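Local coordinates for protein isatin hydrolase (Ralstonia solanacearum, PDB 5NMP) that probably opens the ring of isatin by hydrolysis at a bound manganese ion and belongs to the putative cyclase family, at residues Ser35-Gln40 / Gly159-Phe164; Trp125-Asp130 / Val148-Asp153; Gln133-Glu136 / Arg141-Ala144. One frame throughout, in Å; residues are numbered along the deposited sequence.

Contact 1. Residues Ser35-Gln40 / Gly159-Phe164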
loop_
_atom_site.group_PDB
_atom_site.type_symbol
_atom_site.label_atom_id
_atom_site.label_comp_id
_atom_site.label_asym_id
_atom_site.label_seq_id
_atom_site.Cartn_x
_atom_site.Cartn_y
_atom_site.Cartn_z
ATOM N N SER A 35 -14.017 6.256 13.737
ATOM C CA SER A 35 -13.711 6.599 15.119
ATOM C C SER A 35 -12.246 6.985 15.296
ATOM O O SER A 35 -11.836 7.410 16.379
ATOM C CB SER A 35 -14.061 5.437 16.048
ATOM O OG SER A 35 -13.286 4.292 15.744
ATOM N N PHE A 36 -11.456 6.839 14.238
ATOM C CA PHE A 36 -10.043 7.191 14.313
ATOM C C PHE A 36 -9.864 8.700 14.432
ATOM O O PHE A 36 -10.514 9.457 13.711
ATOM C CB PHE A 36 -9.278 6.677 13.095
ATOM C CG PHE A 36 -7.791 6.747 13.260
ATOM C CD1 PHE A 36 -7.097 7.904 12.941
ATOM C CD2 PHE A 36 -7.088 5.669 13.772
ATOM C CE1 PHE A 36 -5.731 7.980 13.115
ATOM C CE2 PHE A 36 -5.721 5.737 13.943
ATOM C CZ PHE A 36 -5.041 6.895 13.613
ATOM N N PRO A 37 -8.973 9.139 15.339
ATOM C CA PRO A 37 -8.734 10.562 15.609
ATOM C C PRO A 37 -8.465 11.382 14.349
ATOM O O PRO A 37 -7.663 10.986 13.502
ATOM C CB PRO A 37 -7.501 10.543 16.514
ATOM C CG PRO A 37 -7.566 9.235 17.198
ATOM C CD PRO A 37 -8.140 8.276 16.198
ATOM N N THR A 38 -9.148 12.515 14.234
ATOM C CA THR A 38 -8.979 13.397 13.088
ATOM C C THR A 38 -8.273 14.681 13.508
ATOM O O THR A 38 -8.679 15.343 14.464
ATOM C CB THR A 38 -10.330 13.739 12.434
ATOM O OG1 THR A 38 -10.994 12.529 12.051
ATOM C CG2 THR A 38 -10.123 14.604 11.200
ATOM N N LEU A 39 -7.211 15.018 12.789
ATOM C CA LEU A 39 -6.432 16.216 13.073
ATOM C C LEU A 39 -7.242 17.489 12.853
ATOM O O LEU A 39 -7.890 17.651 11.818
ATOM C CB LEU A 39 -5.177 16.242 12.202
ATOM C CG LEU A 39 -4.363 17.530 12.241
ATOM C CD1 LEU A 39 -3.764 17.746 13.621
ATOM C CD2 LEU A 39 -3.285 17.494 11.173
ATOM N N GLN A 40 -7.205 18.391 13.828
ATOM C CA GLN A 40 -7.869 19.682 13.679
ATOM C C GLN A 40 -6.894 20.839 13.869
ATOM O O GLN A 40 -6.182 20.913 14.873
ATOM C CB GLN A 40 -9.039 19.806 14.658
ATOM C CG GLN A 40 -10.211 18.895 14.328
ATOM C CD GLN A 40 -11.481 19.270 15.070
ATOM O OE1 GLN A 40 -11.475 20.147 15.935
ATOM N NE2 GLN A 40 -12.580 18.606 14.731
ATOM N N GLY A 159 -7.691 4.509 21.197
ATOM C CA GLY A 159 -9.073 4.345 21.611
ATOM C C GLY A 159 -9.689 5.613 22.178
ATOM O O GLY A 159 -10.911 5.737 22.256
ATOM N N ASP A 160 -8.839 6.552 22.583
ATOM C CA ASP A 160 -9.285 7.834 23.122
ATOM C C ASP A 160 -8.767 8.973 22.241
ATOM O O ASP A 160 -7.600 9.354 22.329
ATOM C CB ASP A 160 -8.802 8.008 24.568
ATOM C CG ASP A 160 -9.477 9.173 25.287
ATOM O OD1 ASP A 160 -9.937 10.123 24.620
ATOM O OD2 ASP A 160 -9.544 9.138 26.535
ATOM N N ALA A 161 -9.646 9.513 21.402
ATOM C CA ALA A 161 -9.263 10.547 20.448
ATOM C C ALA A 161 -8.711 11.792 21.134
ATOM O O ALA A 161 -7.753 12.399 20.650
ATOM C CB ALA A 161 -10.447 10.911 19.573
ATOM N N ALA A 162 -9.311 12.171 22.258
ATOM C CA ALA A 162 -8.838 13.331 23.008
ATOM C C ALA A 162 -7.426 13.090 23.538
ATOM O O ALA A 162 -6.580 13.983 23.503
ATOM C CB ALA A 162 -9.786 13.654 24.147
ATOM N N ALA A 163 -7.174 11.875 24.015
ATOM C CA ALA A 163 -5.864 11.515 24.547
ATOM C C ALA A 163 -4.819 11.371 23.443
ATOM O O ALA A 163 -3.637 11.640 23.657
ATOM C CB ALA A 163 -5.960 10.226 25.347
ATOM N N PHE A 164 -5.261 10.942 22.265
ATOM C CA PHE A 164 -4.356 10.715 21.146
ATOM C C PHE A 164 -3.836 12.034 20.581
ATOM O O PHE A 164 -2.647 12.164 20.294
ATOM C CB PHE A 164 -5.050 9.905 20.049
ATOM C CG PHE A 164 -4.129 9.460 18.947
ATOM C CD1 PHE A 164 -3.329 8.338 19.104
ATOM C CD2 PHE A 164 -4.062 10.163 17.754
ATOM C CE1 PHE A 164 -2.478 7.925 18.092
ATOM C CE2 PHE A 164 -3.215 9.754 16.738
ATOM C CZ PHE A 164 -2.422 8.635 16.908
#
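The ring of Phe164 meets Pro37 obliquely: the proline CG lies 3.7 Å from CD2 of Phe164, and the two side chains cross at about a right angle. On Phe36 one ring face carries CD of Pro37, set toward the rim, so the proline touches both aromatic side chains. Those rings come near each other as well, with centroids 5.9 Å apart and planes inclined at 63°, too oblique for either a stack or an edge-to-face pair. The setting is the first turn of helix 161-165 packed against the loop between strands 24-27 and 52-60 of this putative cyclase family member. Proline suits this place because its closed ring is compact and apolar and stiffens the irregular backbone. Its CG also meets the helix at Ala161, 4.1 Å from CB, where the small methyl lets the loop come close; the CA atoms of Pro37 and Ala161 are 4.9 Å apart. Phe164 CG stands anti to its own backbone N (chi1 -172°), a rotamer that swings the ring out across the proline while Phe164 CB touches Pro37 CG as well. Beyond the two segments, Trp154 brings its ring against Phe164 and its indole NE1 to the carbonyl O of Phe164. Leu39, further along the loop, packs on Trp68 of the second subunit. The Phe164 side chain is about 11 Å from the manganese ion, so this apolar packing lies near the metal site without supplying a ligand. The helix start is marked by Asp160 at the N-cap, a residue suited to receive the N-H groups of a first turn: its OD1 accepts weak bonds from Ala162 N and from Ala163 N, the latter at 3.3 Å.

Contact 2. Residues Trp125-Asp130 / Val148-Asp153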
loop_
_atom_site.group_PDB
_atom_site.type_symbol
_atom_site.label_atom_id
_atom_site.label_comp_id
_atom_site.label_asym_id
_atom_site.label_seq_id
_atom_site.Cartn_x
_atom_site.Cartn_y
_atom_site.Cartn_z
ATOM N N TRP A 125 8.275 15.268 25.874
ATOM C CA TRP A 125 9.659 14.807 25.835
ATOM C C TRP A 125 10.285 14.995 24.455
ATOM O O TRP A 125 9.654 14.737 23.431
ATOM C CB TRP A 125 9.727 13.338 26.252
ATOM C CG TRP A 125 11.114 12.824 26.477
ATOM C CD1 TRP A 125 11.843 12.909 27.626
ATOM C CD2 TRP A 125 11.933 12.127 25.532
ATOM N NE1 TRP A 125 13.068 12.313 27.453
ATOM C CE2 TRP A 125 13.149 11.826 26.175
ATOM C CE3 TRP A 125 11.756 11.732 24.201
ATOM C CZ2 TRP A 125 14.184 11.148 25.536
ATOM C CZ3 TRP A 125 12.784 11.059 23.568
ATOM C CH2 TRP A 125 13.984 10.774 24.235
ATOM N N LEU A 126 11.534 15.447 24.439
ATOM C CA LEU A 126 12.219 15.747 23.193
ATOM C C LEU A 126 13.371 14.788 22.921
ATOM O O LEU A 126 14.245 14.591 23.767
ATOM C CB LEU A 126 12.734 17.187 23.208
ATOM C CG LEU A 126 11.668 18.267 23.385
ATOM C CD1 LEU A 126 12.295 19.648 23.437
ATOM C CD2 LEU A 126 10.639 18.181 22.268
ATOM N N LEU A 127 13.357 14.196 21.731
ATOM C CA LEU A 127 14.450 13.353 21.262
ATOM C C LEU A 127 15.664 14.216 20.936
ATOM O O LEU A 127 15.598 15.098 20.078
ATOM C CB LEU A 127 14.017 12.552 20.032
ATOM C CG LEU A 127 15.039 11.603 19.406
ATOM C CD1 LEU A 127 15.451 10.540 20.403
ATOM C CD2 LEU A 127 14.467 10.966 18.156
ATOM N N THR A 128 16.771 13.964 21.625
ATOM C CA THR A 128 17.958 14.792 21.461
ATOM C C THR A 128 19.093 14.041 20.774
ATOM O O THR A 128 19.058 12.817 20.646
ATOM C CB THR A 128 18.459 15.318 22.817
ATOM O OG1 THR A 128 18.850 14.216 23.644
ATOM C CG2 THR A 128 17.367 16.103 23.515
ATOM N N VAL A 129 20.098 14.791 20.328
ATOM C CA VAL A 129 21.284 14.207 19.718
ATOM C C VAL A 129 22.008 13.314 20.722
ATOM O O VAL A 129 22.467 12.222 20.379
ATOM C CB VAL A 129 22.246 15.296 19.200
ATOM C CG1 VAL A 129 23.520 14.674 18.652
ATOM C CG2 VAL A 129 21.564 16.138 18.137
ATOM N N ASP A 130 22.092 13.780 21.966
ATOM C CA ASP A 130 22.723 13.012 23.033
ATOM C C ASP A 130 22.065 11.648 23.194
ATOM O O ASP A 130 22.750 10.634 23.325
ATOM C CB ASP A 130 22.669 13.782 24.354
ATOM C CG ASP A 130 23.460 15.074 24.307
ATOM O OD1 ASP A 130 23.562 15.667 23.212
ATOM O OD2 ASP A 130 23.983 15.496 25.361
ATOM N N VAL A 148 14.088 6.028 10.472
ATOM C CA VAL A 148 14.241 6.142 11.912
ATOM C C VAL A 148 12.855 6.107 12.545
ATOM O O VAL A 148 12.106 7.081 12.474
ATOM C CB VAL A 148 14.977 7.429 12.316
ATOM C CG1 VAL A 148 15.058 7.542 13.833
ATOM C CG2 VAL A 148 16.363 7.449 11.707
ATOM N N LEU A 149 12.509 4.972 13.143
ATOM C CA LEU A 149 11.191 4.805 13.748
ATOM C C LEU A 149 11.221 5.164 15.234
ATOM O O LEU A 149 11.885 4.507 16.038
ATOM C CB LEU A 149 10.683 3.375 13.544
ATOM C CG LEU A 149 10.583 2.939 12.077
ATOM C CD1 LEU A 149 9.951 1.564 11.946
ATOM C CD2 LEU A 149 9.816 3.965 11.251
ATOM N N PHE A 150 10.497 6.224 15.578
ATOM C CA PHE A 150 10.443 6.755 16.935
ATOM C C PHE A 150 9.355 6.056 17.751
ATOM O O PHE A 150 8.184 6.426 17.674
ATOM C CB PHE A 150 10.192 8.267 16.879
ATOM C CG PHE A 150 10.347 8.973 18.198
ATOM C CD1 PHE A 150 11.107 8.426 19.219
ATOM C CD2 PHE A 150 9.727 10.197 18.411
ATOM C CE1 PHE A 150 11.245 9.087 20.430
ATOM C CE2 PHE A 150 9.859 10.862 19.619
ATOM C CZ PHE A 150 10.621 10.306 20.631
ATOM N N ARG A 151 9.739 5.048 18.528
ATOM C CA ARG A 151 8.778 4.323 19.359
ATOM C C ARG A 151 8.468 5.059 20.659
ATOM O O ARG A 151 9.370 5.362 21.441
ATOM C CB ARG A 151 9.284 2.921 19.690
ATOM C CG ARG A 151 8.336 2.176 20.604
ATOM C CD ARG A 151 8.929 0.905 21.167
ATOM N NE ARG A 151 8.053 0.354 22.195
ATOM C CZ ARG A 151 8.422 -0.556 23.088
ATOM N NH1 ARG A 151 9.662 -1.030 23.085
ATOM N NH2 ARG A 151 7.549 -0.990 23.989
ATOM N N THR A 152 7.186 5.326 20.892
ATOM C CA THR A 152 6.754 6.075 22.067
ATOM C C THR A 152 5.585 5.412 22.793
ATOM O O THR A 152 5.141 5.905 23.828
ATOM C CB THR A 152 6.331 7.501 21.685
ATOM O OG1 THR A 152 5.307 7.435 20.685
ATOM C CG2 THR A 152 7.517 8.290 21.143
ATOM N N ASP A 153 5.091 4.306 22.238
ATOM C CA ASP A 153 3.890 3.621 22.734
ATOM C C ASP A 153 2.654 4.523 22.709
ATOM O O ASP A 153 1.658 4.247 23.376
ATOM C CB ASP A 153 4.110 3.078 24.153
ATOM C CG ASP A 153 4.791 1.720 24.161
ATOM O OD1 ASP A 153 5.285 1.289 23.097
ATOM O OD2 ASP A 153 4.837 1.084 25.237
#
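Trp125 and Phe150 both hold CG anti to the backbone N (chi1 -170° in each), and these extended arrangements bring together an indole from just before strand 126-127 and a phenyl ring from strand 147-151. Leu127 has the same first torsion, which sends its branched end over the phenyl ring. The contact is made by side chains alone: the backbones stay well apart, with the CA atoms of Leu127 and Phe150 separated by 8.8 Å.

Phe150 CZ comes to the edge of the indole, near its plane, and lies 3.7 Å from Trp125 CZ3; CZ3 in turn is at the edge of the phenyl ring, so the meeting is rim against rim. Leu127 approaches differently. Its CD2 sits over the centre of one phenyl face, 4.3 Å above the plane, while its CB is 4.1 Å from Phe150 CZ. On the opposite face the methyl CG2 of Thr152 is centred 3.6 Å above the plane, so the ring is held between two aliphatic groups. The residue types fit these places: phenylalanine is long enough to span the gap, leucine offers a branched methyl to a flat face, and threonine turns a methyl to the ring while its OG1 makes a weak bond to Trp154 N.

Phe194 of strand 193-195 touches both Leu127 and Phe150, extending the apolar packing. Past the ring, Arg151 makes a salt bridge through NE to Asp153 OD1, 3.1 Å away and nearly in the guanidinium plane.

Strand 147-151 lies between strands 107-114 and 193-195 in the mixed sheet, whereas strand 126-127 pairs with 176-177. Strands 107-114 and 147-151 are parallel neighbours joined through helix 129-139, a beta-alpha-beta crossover, and the contact packs the stretch leading into that helix on the second strand.

Contact 3. Residues Gln133-Glu136 / Arg141-Ala144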
loop_
_atom_site.group_PDB
_atom_site.type_symbol
_atom_site.label_atom_id
_atom_site.label_comp_id
_atom_site.label_asym_id
_atom_site.label_seq_id
_atom_site.Cartn_x
_atom_site.Cartn_y
_atom_site.Cartn_z
ATOM N N GLN A 133 22.960 9.438 20.171
ATOM C CA GLN A 133 24.344 8.970 20.218
ATOM C C GLN A 133 24.553 7.892 21.279
ATOM O O GLN A 133 25.430 7.039 21.142
ATOM C CB GLN A 133 25.296 10.142 20.467
ATOM C CG GLN A 133 25.474 11.057 19.267
ATOM C CD GLN A 133 26.404 12.222 19.551
ATOM O OE1 GLN A 133 26.498 12.699 20.684
ATOM N NE2 GLN A 133 27.100 12.687 18.519
ATOM N N ALA A 134 23.751 7.938 22.338
ATOM C CA ALA A 134 23.797 6.910 23.370
ATOM C C ALA A 134 23.196 5.611 22.842
ATOM O O ALA A 134 23.640 4.518 23.195
ATOM C CB ALA A 134 23.062 7.368 24.617
ATOM N N TRP A 135 22.181 5.747 21.993
ATOM C CA TRP A 135 21.532 4.605 21.358
ATOM C C TRP A 135 22.523 3.850 20.477
ATOM O O TRP A 135 22.568 2.619 20.496
ATOM C CB TRP A 135 20.326 5.068 20.536
ATOM C CG TRP A 135 19.547 3.960 19.888
ATOM C CD1 TRP A 135 18.451 3.322 20.396
ATOM C CD2 TRP A 135 19.793 3.371 18.604
ATOM N NE1 TRP A 135 18.005 2.369 19.513
ATOM C CE2 TRP A 135 18.812 2.378 18.404
ATOM C CE3 TRP A 135 20.749 3.582 17.605
ATOM C CZ2 TRP A 135 18.760 1.600 17.249
ATOM C CZ3 TRP A 135 20.697 2.807 16.460
ATOM C CH2 TRP A 135 19.709 1.830 16.291
ATOM N N GLU A 136 23.320 4.597 19.716
ATOM C CA GLU A 136 24.328 4.007 18.840
ATOM C C GLU A 136 25.420 3.287 19.622
ATOM O O GLU A 136 26.014 2.331 19.127
ATOM C CB GLU A 136 24.960 5.075 17.944
ATOM C CG GLU A 136 24.084 5.511 16.782
ATOM C CD GLU A 136 24.808 6.436 15.820
ATOM O OE1 GLU A 136 25.778 7.101 16.247
ATOM O OE2 GLU A 136 24.409 6.494 14.636
ATOM N N ARG A 141 25.944 2.102 14.703
ATOM C CA ARG A 141 25.685 3.277 13.880
ATOM C C ARG A 141 24.387 3.153 13.086
ATOM O O ARG A 141 24.117 2.118 12.479
ATOM C CB ARG A 141 26.862 3.506 12.930
ATOM C CG ARG A 141 26.794 4.785 12.122
ATOM C CD ARG A 141 27.960 4.858 11.150
ATOM N NE ARG A 141 28.043 6.150 10.477
ATOM C CZ ARG A 141 28.823 7.150 10.875
ATOM N NH1 ARG A 141 29.592 7.009 11.947
ATOM N NH2 ARG A 141 28.835 8.293 10.201
ATOM N N ILE A 142 23.583 4.211 13.106
ATOM C CA ILE A 142 22.380 4.289 12.285
ATOM C C ILE A 142 22.762 4.340 10.806
ATOM O O ILE A 142 23.440 5.271 10.371
ATOM C CB ILE A 142 21.539 5.527 12.639
ATOM C CG1 ILE A 142 21.137 5.498 14.116
ATOM C CG2 ILE A 142 20.317 5.619 11.745
ATOM C CD1 ILE A 142 20.446 6.756 14.582
ATOM N N PRO A 143 22.331 3.335 10.028
ATOM C CA PRO A 143 22.755 3.204 8.626
ATOM C C PRO A 143 22.116 4.234 7.695
ATOM O O PRO A 143 20.963 4.622 7.885
ATOM C CB PRO A 143 22.309 1.786 8.260
ATOM C CG PRO A 143 21.148 1.526 9.142
ATOM C CD PRO A 143 21.427 2.246 10.435
ATOM N N ALA A 144 22.872 4.671 6.693
ATOM C CA ALA A 144 22.370 5.636 5.726
ATOM C C ALA A 144 21.310 4.998 4.838
ATOM O O ALA A 144 21.479 3.872 4.373
ATOM C CB ALA A 144 23.509 6.191 4.886
#
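Arg141 begins the second segment with its CA 3.5 Å from Glu136 OE2, and its CG passes at 3.9 Å from the same oxygen. The arginine chain is extended from CG to NE. It leaves its NE 5.5 Å from Glu136 OE2, so the opposite charges are near but make no bridge. A long, flexible, charged residue suits this exposed bend, where the chain has just left a helix.

Ile142 carries the main bond. Its backbone N donates to Glu136 OE2 over 2.9 Å with an almost straight N-H...O angle of 172°, reaching the oxygen on the anti side and 33° out of the carboxylate plane. Glu136 can serve because CG stands anti to its carbonyl carbon (chi1 -76°) and the chain runs on extended, so the carboxylate arrives beside the returning backbone. Glutamate has the length and the acceptors for this task. Its OE2 also forms a salt bridge with Arg189, and these two donors probably favour the charged form of the acid.

The Ile142 side chain turns to an apolar partner as well. Its CG1 lies 3.6 Å from Trp135 CZ3 and meets the indole obliquely, the two side chains crossing at about a right angle, while the same CG1 is 3.5 Å from Glu136 OE2. A branched, apolar isoleucine thus fills the angle between the broad tryptophan and the aliphatic part of Glu136, whose CG lies at the indole edge. Pro143 then carries the chain on toward strand 147-151.

The loop thereby folds back over the last turns of helix 129-139. Trp135 and Ile142 both rest on Val111 of strand 107-114, which Pro143 touches too, while Glu136 touches Trp184 of helix 179-187.

Overall arrangement
From the N terminus, the chain first lays down the loop 35-40, and its partner comes only at 159-164, so contact 1 closes a long loop that holds both other contacts. Within it, contact 2 joins 125-130 to 148-153, and contact 3, between 133-136 and 141-144, sits inside that shorter loop; the three nest and none cross. Contacts 2 and 3 share helix 129-139, one at its start and one further along, with centres about 12 Å apart. Contact 1 lies across the chain's centre from contact 3, their centres about 33 Å apart. Together they tie down an early loop, a strand of the central sheet and the helix before it, all within one putative cyclase sequence range.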